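Local coordinates for trans-4-hydroxy-L-proline dehydratase (Clostridioides difficile 70-100-2010, PDB 6VXC), which catalyses the dehydration of trans-4-hydroxy-L-proline to (S)-1-pyrroline-5-carboxylate by glycyl radical chemistry, a step in the anaerobic breakdown of hydroxyproline, at residues Val530-Cys535 against Thr652-Glu657; Lys462-Leu467 against Arg564-Tyr569; Met539-Met544 against Lys556-Gly561; Gly167-Phe172 against Asp522-Gly527. All coordinates share one frame; numbering follows the deposited sequence.

Interaction 1 of 4, residues Val530-Cys535 against Thr652-Glu657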
# COMPACT_ATOMS: atom_id res chain seq x y z
N VAL A 530 -18.12 -6.90 -10.79
CA VAL A 530 -17.68 -8.07 -11.55
C VAL A 530 -16.37 -8.61 -11.00
O VAL A 530 -16.19 -9.82 -10.83
CB VAL A 530 -17.56 -7.73 -13.05
CG1 VAL A 530 -16.86 -8.85 -13.81
CG2 VAL A 530 -18.94 -7.46 -13.66
N ILE A 531 -15.40 -7.72 -10.75
CA ILE A 531 -14.08 -8.14 -10.28
C ILE A 531 -14.16 -8.75 -8.89
O ILE A 531 -13.46 -9.72 -8.59
CB ILE A 531 -13.09 -6.96 -10.35
CG1 ILE A 531 -12.81 -6.62 -11.82
CG2 ILE A 531 -11.79 -7.25 -9.60
CD1 ILE A 531 -12.18 -5.29 -12.02
N GLU A 532 -15.00 -8.19 -8.03
CA GLU A 532 -15.17 -8.75 -6.70
C GLU A 532 -15.66 -10.19 -6.77
O GLU A 532 -15.19 -11.06 -6.03
CB GLU A 532 -16.14 -7.89 -5.89
CG GLU A 532 -16.18 -8.24 -4.43
CD GLU A 532 -17.07 -7.34 -3.60
OE1 GLU A 532 -17.56 -6.30 -4.11
OE2 GLU A 532 -17.27 -7.69 -2.42
N ASN A 533 -16.61 -10.48 -7.68
CA ASN A 533 -17.06 -11.85 -7.88
C ASN A 533 -15.94 -12.76 -8.34
O ASN A 533 -15.78 -13.88 -7.84
CB ASN A 533 -18.20 -11.88 -8.89
CG ASN A 533 -19.51 -11.54 -8.28
OD1 ASN A 533 -20.15 -12.40 -7.70
ND2 ASN A 533 -19.92 -10.29 -8.40
N ILE A 534 -15.17 -12.30 -9.32
CA ILE A 534 -14.10 -13.11 -9.89
C ILE A 534 -13.07 -13.46 -8.82
O ILE A 534 -12.67 -14.62 -8.69
CB ILE A 534 -13.46 -12.38 -11.08
CG1 ILE A 534 -14.43 -12.35 -12.27
CG2 ILE A 534 -12.13 -13.00 -11.44
CD1 ILE A 534 -13.95 -11.51 -13.46
N CYS A 535 -12.67 -12.48 -8.01
CA CYS A 535 -11.69 -12.76 -6.96
C CYS A 535 -12.24 -13.73 -5.92
O CYS A 535 -11.53 -14.63 -5.48
CB CYS A 535 -11.23 -11.46 -6.29
SG CYS A 535 -10.32 -10.40 -7.44
N THR A 652 -21.06 -3.33 -1.50
CA THR A 652 -20.16 -4.28 -2.12
C THR A 652 -20.86 -5.63 -2.28
O THR A 652 -21.86 -5.90 -1.61
CB THR A 652 -18.88 -4.47 -1.30
OG1 THR A 652 -19.21 -5.15 -0.08
CG2 THR A 652 -18.20 -3.10 -0.99
N VAL A 653 -20.30 -6.48 -3.14
CA VAL A 653 -20.95 -7.76 -3.43
C VAL A 653 -21.02 -8.62 -2.19
O VAL A 653 -22.04 -9.25 -1.91
CB VAL A 653 -20.22 -8.49 -4.57
CG1 VAL A 653 -20.80 -9.90 -4.76
CG2 VAL A 653 -20.34 -7.71 -5.86
N CYS A 654 -19.96 -8.60 -1.37
CA CYS A 654 -19.83 -9.52 -0.26
C CYS A 654 -20.26 -8.92 1.08
O CYS A 654 -19.79 -9.36 2.13
CB CYS A 654 -18.40 -10.05 -0.19
SG CYS A 654 -18.06 -11.05 -1.70
N GLY A 655 -21.15 -7.93 1.05
CA GLY A 655 -21.84 -7.48 2.24
C GLY A 655 -21.27 -6.29 2.98
O GLY A 655 -21.71 -6.02 4.11
N GLY A 656 -20.33 -5.55 2.40
CA GLY A 656 -19.82 -4.33 2.96
C GLY A 656 -20.31 -3.11 2.20
O GLY A 656 -21.37 -3.13 1.56
N GLU A 657 -19.54 -2.02 2.29
CA GLU A 657 -19.89 -0.80 1.58
C GLU A 657 -18.62 -0.11 1.07
O GLU A 657 -17.51 -0.37 1.54
CB GLU A 657 -20.67 0.17 2.46
CG GLU A 657 -19.81 0.88 3.47
CD GLU A 657 -20.57 1.92 4.31
OE1 GLU A 657 -21.79 2.10 4.11
OE2 GLU A 657 -19.91 2.56 5.17
O HOH W 1 -16.80 -6.50 0.14

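Interaction 2 of 4, residues Lys462-Leu467 against Arg564-Tyr569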
# COMPACT_ATOMS: atom_id res chain seq x y z
N LYS A 462 -9.16 -8.02 11.36
CA LYS A 462 -10.60 -8.23 11.44
C LYS A 462 -11.35 -7.64 10.23
O LYS A 462 -12.58 -7.60 10.25
CB LYS A 462 -11.17 -7.61 12.71
CG LYS A 462 -10.62 -8.14 14.02
CD LYS A 462 -11.12 -7.29 15.18
CE LYS A 462 -10.98 -7.99 16.53
NZ LYS A 462 -9.68 -8.64 16.68
N GLU A 463 -10.64 -7.19 9.20
CA GLU A 463 -11.27 -6.43 8.13
C GLU A 463 -10.64 -6.79 6.80
O GLU A 463 -9.43 -6.97 6.70
CB GLU A 463 -11.14 -4.90 8.38
CG GLU A 463 -11.80 -4.05 7.30
CD GLU A 463 -11.81 -2.56 7.62
OE1 GLU A 463 -11.10 -2.13 8.56
OE2 GLU A 463 -12.55 -1.82 6.93
N ALA A 464 -11.48 -6.91 5.79
CA ALA A 464 -11.05 -6.81 4.40
C ALA A 464 -11.37 -5.39 3.95
O ALA A 464 -12.54 -5.01 3.85
CB ALA A 464 -11.75 -7.85 3.53
N TYR A 465 -10.33 -4.60 3.71
CA TYR A 465 -10.50 -3.22 3.25
C TYR A 465 -9.69 -3.10 1.98
O TYR A 465 -8.47 -2.93 2.02
CB TYR A 465 -10.11 -2.18 4.33
CG TYR A 465 -8.75 -2.29 5.01
CD1 TYR A 465 -8.44 -3.35 5.85
CD2 TYR A 465 -7.80 -1.26 4.89
CE1 TYR A 465 -7.20 -3.43 6.50
CE2 TYR A 465 -6.58 -1.33 5.53
CZ TYR A 465 -6.28 -2.41 6.34
OH TYR A 465 -5.05 -2.47 6.98
N VAL A 466 -10.39 -3.22 0.84
CA VAL A 466 -9.78 -3.44 -0.47
C VAL A 466 -9.77 -2.12 -1.24
O VAL A 466 -10.81 -1.47 -1.40
CB VAL A 466 -10.54 -4.54 -1.25
CG1 VAL A 466 -9.95 -4.70 -2.65
CG2 VAL A 466 -10.51 -5.88 -0.48
N LEU A 467 -8.60 -1.74 -1.73
CA LEU A 467 -8.47 -0.63 -2.67
C LEU A 467 -8.73 -1.16 -4.07
O LEU A 467 -8.21 -2.22 -4.44
CB LEU A 467 -7.07 -0.03 -2.59
CG LEU A 467 -6.82 1.09 -1.56
CD1 LEU A 467 -7.29 0.68 -0.19
CD2 LEU A 467 -5.35 1.46 -1.51
N ARG A 564 -14.76 -9.78 9.75
CA ARG A 564 -15.80 -9.12 10.54
C ARG A 564 -16.28 -7.85 9.86
O ARG A 564 -17.47 -7.53 9.90
CB ARG A 564 -15.30 -8.80 11.96
CG ARG A 564 -16.34 -8.11 12.85
CD ARG A 564 -15.84 -8.00 14.30
NE ARG A 564 -15.50 -9.31 14.84
CZ ARG A 564 -14.91 -9.53 16.02
NH1 ARG A 564 -14.57 -8.52 16.82
NH2 ARG A 564 -14.66 -10.78 16.39
N TYR A 565 -15.37 -7.09 9.27
CA TYR A 565 -15.69 -5.85 8.59
C TYR A 565 -15.26 -5.94 7.14
O TYR A 565 -14.21 -6.51 6.83
CB TYR A 565 -15.02 -4.65 9.27
CG TYR A 565 -15.30 -4.54 10.76
CD1 TYR A 565 -16.52 -4.02 11.23
CD2 TYR A 565 -14.35 -4.92 11.69
CE1 TYR A 565 -16.77 -3.89 12.57
CE2 TYR A 565 -14.60 -4.82 13.05
CZ TYR A 565 -15.80 -4.30 13.49
OH TYR A 565 -16.05 -4.17 14.83
N ASN A 566 -16.05 -5.33 6.26
CA ASN A 566 -15.78 -5.37 4.83
C ASN A 566 -16.04 -4.00 4.23
O ASN A 566 -17.15 -3.47 4.33
CB ASN A 566 -16.60 -6.46 4.13
CG ASN A 566 -16.16 -7.85 4.54
OD1 ASN A 566 -15.24 -8.41 3.95
ND2 ASN A 566 -16.78 -8.39 5.58
N THR A 567 -14.99 -3.42 3.67
CA THR A 567 -15.07 -2.15 2.99
C THR A 567 -14.26 -2.24 1.70
O THR A 567 -13.36 -3.06 1.57
CB THR A 567 -14.53 -1.00 3.87
OG1 THR A 567 -13.20 -1.31 4.28
CG2 THR A 567 -15.39 -0.80 5.11
N ARG A 568 -14.60 -1.36 0.76
CA ARG A 568 -13.89 -1.19 -0.50
C ARG A 568 -13.71 0.30 -0.75
O ARG A 568 -14.57 1.10 -0.40
CB ARG A 568 -14.66 -1.82 -1.68
CG ARG A 568 -14.18 -3.22 -2.05
CD ARG A 568 -15.05 -3.91 -3.09
NE ARG A 568 -14.22 -4.66 -4.04
CZ ARG A 568 -13.54 -5.75 -3.73
NH1 ARG A 568 -13.57 -6.23 -2.49
NH2 ARG A 568 -12.82 -6.37 -4.65
N TYR A 569 -12.59 0.65 -1.38
CA TYR A 569 -12.20 2.04 -1.57
C TYR A 569 -11.93 2.33 -3.04
O TYR A 569 -11.46 1.47 -3.79
CB TYR A 569 -10.95 2.39 -0.72
CG TYR A 569 -11.22 2.43 0.77
CD1 TYR A 569 -11.20 1.27 1.55
CD2 TYR A 569 -11.55 3.63 1.39
CE1 TYR A 569 -11.47 1.32 2.92
CE2 TYR A 569 -11.81 3.68 2.74
CZ TYR A 569 -11.77 2.53 3.49
OH TYR A 569 -12.05 2.61 4.84
O HOH W 2 -11.32 0.59 6.39

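Interaction 3 of 4, residues Met539-Met544 against Lys556-Gly561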
# COMPACT_ATOMS: atom_id res chain seq x y z
N MET A 539 -9.98 -16.59 -6.58
CA MET A 539 -8.83 -16.30 -5.73
C MET A 539 -9.14 -16.50 -4.25
O MET A 539 -8.75 -15.67 -3.43
CB MET A 539 -8.36 -14.86 -5.90
CG MET A 539 -7.76 -14.49 -7.23
SD MET A 539 -7.28 -12.74 -7.11
CE MET A 539 -7.44 -12.22 -8.81
N PRO A 540 -9.85 -17.56 -3.86
CA PRO A 540 -10.04 -17.78 -2.43
C PRO A 540 -8.69 -17.94 -1.77
O PRO A 540 -7.73 -18.39 -2.39
CB PRO A 540 -10.88 -19.06 -2.36
CG PRO A 540 -10.56 -19.78 -3.62
CD PRO A 540 -10.35 -18.70 -4.65
N CYS A 541 -8.59 -17.52 -0.53
CA CYS A 541 -7.31 -17.54 0.19
C CYS A 541 -7.51 -18.24 1.52
O CYS A 541 -7.61 -17.59 2.56
CB CYS A 541 -6.75 -16.12 0.34
SG CYS A 541 -7.97 -14.89 0.90
N PRO A 542 -7.56 -19.58 1.53
CA PRO A 542 -7.78 -20.30 2.79
C PRO A 542 -6.72 -20.00 3.85
O PRO A 542 -7.06 -19.96 5.03
CB PRO A 542 -7.75 -21.78 2.40
CG PRO A 542 -7.73 -21.81 0.91
CD PRO A 542 -7.32 -20.48 0.39
N LEU A 543 -5.46 -19.80 3.47
CA LEU A 543 -4.48 -19.50 4.52
C LEU A 543 -4.81 -18.18 5.19
O LEU A 543 -4.97 -18.12 6.41
CB LEU A 543 -3.05 -19.50 3.96
CG LEU A 543 -1.96 -19.12 4.99
CD1 LEU A 543 -1.97 -20.11 6.17
CD2 LEU A 543 -0.55 -19.06 4.36
N MET A 544 -4.98 -17.10 4.42
CA MET A 544 -5.32 -15.83 5.05
C MET A 544 -6.58 -15.95 5.92
O MET A 544 -6.65 -15.36 7.00
CB MET A 544 -5.50 -14.73 4.00
CG MET A 544 -5.84 -13.36 4.60
SD MET A 544 -4.41 -12.60 5.43
CE MET A 544 -3.41 -12.22 4.00
N LYS A 556 -16.50 -18.95 6.25
CA LYS A 556 -16.53 -18.13 5.05
C LYS A 556 -15.14 -17.57 4.77
O LYS A 556 -14.51 -16.97 5.64
CB LYS A 556 -17.54 -17.00 5.19
CG LYS A 556 -17.70 -16.20 3.91
CD LYS A 556 -18.63 -15.01 4.08
CE LYS A 556 -20.08 -15.43 4.18
NZ LYS A 556 -20.97 -14.23 4.00
N ASP A 557 -14.68 -17.79 3.54
CA ASP A 557 -13.34 -17.38 3.13
C ASP A 557 -13.19 -15.85 3.18
O ASP A 557 -14.13 -15.10 2.90
CB ASP A 557 -13.06 -17.91 1.73
CG ASP A 557 -11.62 -17.70 1.31
OD1 ASP A 557 -10.76 -18.49 1.74
OD2 ASP A 557 -11.35 -16.73 0.58
N TYR A 558 -11.98 -15.41 3.52
CA TYR A 558 -11.68 -13.98 3.58
C TYR A 558 -12.00 -13.28 2.27
O TYR A 558 -12.48 -12.14 2.27
CB TYR A 558 -10.21 -13.79 3.96
CG TYR A 558 -9.68 -12.38 3.90
CD1 TYR A 558 -9.80 -11.52 4.97
CD2 TYR A 558 -8.99 -11.93 2.78
CE1 TYR A 558 -9.29 -10.23 4.92
CE2 TYR A 558 -8.48 -10.65 2.72
CZ TYR A 558 -8.63 -9.81 3.78
OH TYR A 558 -8.12 -8.55 3.68
N GLN A 559 -11.76 -13.94 1.14
CA GLN A 559 -11.98 -13.31 -0.16
C GLN A 559 -13.45 -13.20 -0.54
O GLN A 559 -13.76 -12.62 -1.57
CB GLN A 559 -11.22 -14.07 -1.25
CG GLN A 559 -10.64 -13.18 -2.35
CD GLN A 559 -9.32 -12.52 -1.94
OE1 GLN A 559 -9.32 -11.51 -1.24
NE2 GLN A 559 -8.20 -13.09 -2.38
N ARG A 560 -14.38 -13.72 0.26
CA ARG A 560 -15.78 -13.52 -0.09
C ARG A 560 -16.60 -13.03 1.10
O ARG A 560 -17.81 -13.24 1.14
CB ARG A 560 -16.40 -14.78 -0.69
CG ARG A 560 -16.60 -15.97 0.25
CD ARG A 560 -17.22 -17.17 -0.51
NE ARG A 560 -17.48 -18.30 0.39
CZ ARG A 560 -18.61 -18.48 1.05
NH1 ARG A 560 -19.61 -17.61 0.93
NH2 ARG A 560 -18.76 -19.54 1.84
N GLY A 561 -15.96 -12.35 2.05
CA GLY A 561 -16.68 -11.67 3.11
C GLY A 561 -16.57 -12.26 4.50
O GLY A 561 -17.35 -11.88 5.37

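Interaction 4 of 4, residues Gly167-Phe172 against Asp522-Gly527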
# COMPACT_ATOMS: atom_id res chain seq x y z
N GLY A 167 -7.00 6.55 -19.09
CA GLY A 167 -6.44 7.07 -17.86
C GLY A 167 -7.44 7.75 -16.95
O GLY A 167 -7.02 8.54 -16.10
N MET A 168 -8.74 7.46 -17.08
CA MET A 168 -9.72 7.98 -16.13
C MET A 168 -9.57 7.32 -14.76
O MET A 168 -9.92 7.92 -13.74
CB MET A 168 -11.16 7.75 -16.64
CG MET A 168 -11.50 8.42 -17.97
SD MET A 168 -11.04 10.18 -18.02
CE MET A 168 -11.92 10.87 -16.60
N PHE A 169 -9.14 6.07 -14.72
CA PHE A 169 -8.99 5.37 -13.46
C PHE A 169 -8.09 4.17 -13.70
O PHE A 169 -7.76 3.85 -14.85
CB PHE A 169 -10.34 4.98 -12.86
CG PHE A 169 -11.22 4.12 -13.77
CD1 PHE A 169 -10.95 2.77 -13.94
CD2 PHE A 169 -12.34 4.66 -14.38
CE1 PHE A 169 -11.79 1.96 -14.74
CE2 PHE A 169 -13.18 3.86 -15.20
CZ PHE A 169 -12.90 2.51 -15.38
N THR A 170 -7.67 3.52 -12.62
CA THR A 170 -6.87 2.30 -12.73
C THR A 170 -7.66 1.15 -12.12
O THR A 170 -8.74 1.33 -11.56
CB THR A 170 -5.50 2.44 -12.04
OG1 THR A 170 -5.68 2.44 -10.62
CG2 THR A 170 -4.75 3.72 -12.47
N GLU A 171 -7.09 -0.05 -12.20
CA GLU A 171 -7.73 -1.28 -11.73
C GLU A 171 -6.74 -2.11 -10.93
O GLU A 171 -5.82 -2.70 -11.49
CB GLU A 171 -8.28 -2.10 -12.90
CG GLU A 171 -8.84 -3.43 -12.44
CD GLU A 171 -9.76 -3.29 -11.25
OE1 GLU A 171 -10.69 -2.47 -11.32
OE2 GLU A 171 -9.56 -3.99 -10.24
N PHE A 172 -6.96 -2.20 -9.62
CA PHE A 172 -5.98 -2.82 -8.74
C PHE A 172 -5.88 -4.33 -8.92
O PHE A 172 -4.83 -4.91 -8.67
CB PHE A 172 -6.30 -2.49 -7.28
CG PHE A 172 -5.42 -1.42 -6.71
CD1 PHE A 172 -5.09 -0.30 -7.47
CD2 PHE A 172 -4.88 -1.55 -5.44
CE1 PHE A 172 -4.26 0.68 -6.96
CE2 PHE A 172 -4.05 -0.57 -4.92
CZ PHE A 172 -3.73 0.55 -5.70
N ASP A 522 -20.05 5.30 -11.55
CA ASP A 522 -20.91 4.19 -11.93
C ASP A 522 -20.15 3.17 -12.79
O ASP A 522 -20.26 1.96 -12.58
CB ASP A 522 -22.14 4.69 -12.69
CG ASP A 522 -23.29 5.09 -11.77
OD1 ASP A 522 -23.20 4.89 -10.54
OD2 ASP A 522 -24.30 5.61 -12.29
N ILE A 523 -19.37 3.65 -13.77
CA ILE A 523 -18.59 2.76 -14.62
C ILE A 523 -17.61 1.94 -13.79
O ILE A 523 -17.48 0.72 -13.98
CB ILE A 523 -17.85 3.55 -15.72
CG1 ILE A 523 -18.83 4.08 -16.75
CG2 ILE A 523 -16.76 2.69 -16.38
CD1 ILE A 523 -18.12 4.93 -17.80
N LYS A 524 -16.87 2.61 -12.91
CA LYS A 524 -15.86 1.94 -12.09
C LYS A 524 -16.49 0.91 -11.17
O LYS A 524 -15.97 -0.20 -11.02
CB LYS A 524 -15.08 2.98 -11.29
CG LYS A 524 -14.08 2.42 -10.27
CD LYS A 524 -12.98 1.61 -10.94
CE LYS A 524 -11.89 1.24 -9.93
NZ LYS A 524 -10.98 0.18 -10.44
N ILE A 525 -17.59 1.27 -10.52
CA ILE A 525 -18.23 0.39 -9.55
C ILE A 525 -18.77 -0.87 -10.23
O ILE A 525 -18.65 -1.98 -9.70
CB ILE A 525 -19.34 1.15 -8.80
CG1 ILE A 525 -18.79 2.34 -8.01
CG2 ILE A 525 -20.12 0.22 -7.89
CD1 ILE A 525 -18.27 2.00 -6.65
N GLU A 526 -19.37 -0.72 -11.41
CA GLU A 526 -19.88 -1.88 -12.13
C GLU A 526 -18.76 -2.87 -12.45
O GLU A 526 -18.90 -4.07 -12.23
CB GLU A 526 -20.61 -1.45 -13.40
CG GLU A 526 -20.95 -2.62 -14.30
CD GLU A 526 -21.90 -2.26 -15.45
OE1 GLU A 526 -22.09 -1.06 -15.73
OE2 GLU A 526 -22.43 -3.19 -16.09
N GLY A 527 -17.63 -2.37 -12.96
CA GLY A 527 -16.48 -3.23 -13.15
C GLY A 527 -15.98 -3.82 -11.84
O GLY A 527 -15.67 -5.00 -11.76

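Interaction 1 of 4, residues Val530-Cys535 against Thr652-Glu657
E532 reaches from helix 506-538 across to the loop before strand 657-661 and takes two consecutive backbone N-H groups with its carboxylate. OE1 accepts from V653 N at 2.9 Å, with 161° at the hydrogen, and OE2 from C654 N at 3.0 Å, a more bent bond of 143°. Both donors stand well above the carboxylate plane, so the loop approaches obliquely over one side of it. The reach comes from a fully drawn-out chain: CG is anti to the backbone N (chi1 -169°) and the extension continues through chi2, which holds the carboxylate clear of the helix. On the way E532 and V653 pass antiparallel, and V653 CB sits 3.5 Å from E532 OE1.

The two N-H groups belong to a type I beta turn from T652 to G655, so one acidic side chain pins the turn to the helix. Water 1 adds a bridge, donating to E532 OE2 at 2.9 Å and lying 2.8 Å from T652 OG1. The same OG1 accepts from G656 N, tying the turn to its own exit.

Further out, N533 lies roughly perpendicular to V653, its ND2 3.6 Å from V653 CG2. This is packing alone, since ND2 donates to A529 O one helical turn back. C654 SG points back beside its own N and rests 3.5 Å from E532 OE2.

Interaction 2 of 4, residues Lys462-Leu467 against Arg564-Tyr569
E463 and Y565 begin a parallel pairing of strands 463-467 and 565-569, whose axes approach to 4.6 Å at an angle of 10°. Backbone bonds alternate between the strands: Y565 N to K462 O, A464 N to Y565 O, T567 N to A464 O, V466 N to T567 O and Y569 N to V466 O. CA-H...O contacts fill the intervals.

The pair belongs to a three-stranded parallel sheet that strand 657-661 completes beyond 565-573.

Polar side chains meet on the face of E463, T567 and Y569. E463 is extended, CG anti to the backbone N (chi1 -179°), bringing OE2 to T567 OG1, which donates at 2.8 Å on the carboxylate's anti side. Water 2 donates to OE2 and accepts from Y569 OH at 2.6 Å, K441 adds a salt bridge to OE2, and C459 N donates to OE1.

Apolar packing follows: Y465 CB lies at the edge of the Y569 ring, 4.0 Å from CE1, and L467 CD1 reaches Y569 CB.

On the other face a V466 methyl, CG1, packs 3.7 Å above the R568 guanidinium plane, offset toward its rim.

Among the charges, K462 and R564 run alongside one another; D549 pairs with K462, D550 and D445 with R564.

Interaction 3 of 4, residues Met539-Met544 against Lys556-Gly561
D557 sends its side chain straight at the backbone of P540 and C541. Its CB carries CG anti to the backbone N (chi1 -172°), which brings CG within 4.0 Å of P540 CB and 3.5 Å of C541 N. At the tip, OD2 takes C541 N at 3.1 Å, on the syn side and nearly straight at 166°; OD1 makes a weak second bond to that N. OD2 also accepts from Q559 N, two residues on, at 2.9 Å and from above the carboxylate plane. This Asx turn orients the carboxylate that takes the N-H of C541, the N-cap residue of helix 542-546.

Q559 NE2 donates to M539 O at 2.8 Å, in the carbonyl plane, catching the chain as it leaves helix 506-538. Y558 closes the other end: M544 CG makes a CH-pi contact over one face, 17° off the ring normal, and C541 SG a sulfur-aromatic contact at the edge, 3.7 Å from CD2.

S545 OG bonds to C541 O and Y558 N and weakly to D557 OD1. With backbone N-H groups from both segments on one buried carboxylate oxygen, D557 is probably held as the anion, its orientation fixed from two directions.

Interaction 4 of 4, residues Gly167-Phe172 against Asp522-Gly527
K524 lies across F169 and ends between two oxygens of the loop 167-172. Its CD sits over one face of the F169 ring, 4.1 Å from the centroid and 23° off the normal, a CH-pi contact shifted toward the rim. Past the ring, NZ donates to T170 O at 2.8 Å, in the carbonyl plane, and forms a salt bridge with E171 OE1, also at 2.8 Å, though the hydrogen bond within it is weak. NZ gives another hydrogen bond to T468 O and a weak one to N528 OD1, so the buried charge is ringed by oxygens. From the preceding position on the helix, I523 CG2 meets the ring at its edge, 3.9 Å from F169 CE2, so F169 has the lysine over a face and the isoleucine at the rim.

Torsions bring these groups together. K524 leaves the helix with CG anti to the backbone N, bends at chi2 (63°) and then runs straight to NZ. F169 has its ring tucked between its own N and carbonyl carbon (chi1 57°), facing the helix.

A second shell fixes these pieces. W160 meets F169 edge-to-face, E171 OE2 accepts from M173 N, and T170 OG1 hydrogen-bonds to E353 OE1 and to Y470 N.

The loop follows helix 158-166, which ends at G167 in a Schellman motif. It then runs beside strand 463-472, with backbone bonds to T468, Y470 and N472, while helix 506-538 packs across it and I570 of strand 565-573 touches K524.

Overall arrangement
Helix 506-538 serves both interaction 4 and interaction 1, whose centres are 14 Å apart, and the chain leaving it enters interaction 3. Interaction 2 pairs two strands of the parallel sheet, and interactions 1, 3 and 4 all touch it. Its centre lies 11 Å from that of interaction 1, where E657 O probably accepts from R568 N, and 12 Å from that of interaction 3, where Y558 OH packs 3.5 Å from A464 CA. L467 O touches F172 CB of interaction 4 at 3.4 Å. Interaction 2 also leads to the probable active site: the L467 side chain is about 4 Å from that of E456, about 7 Å from that of C454, and about 4 Å from a bound glycerol.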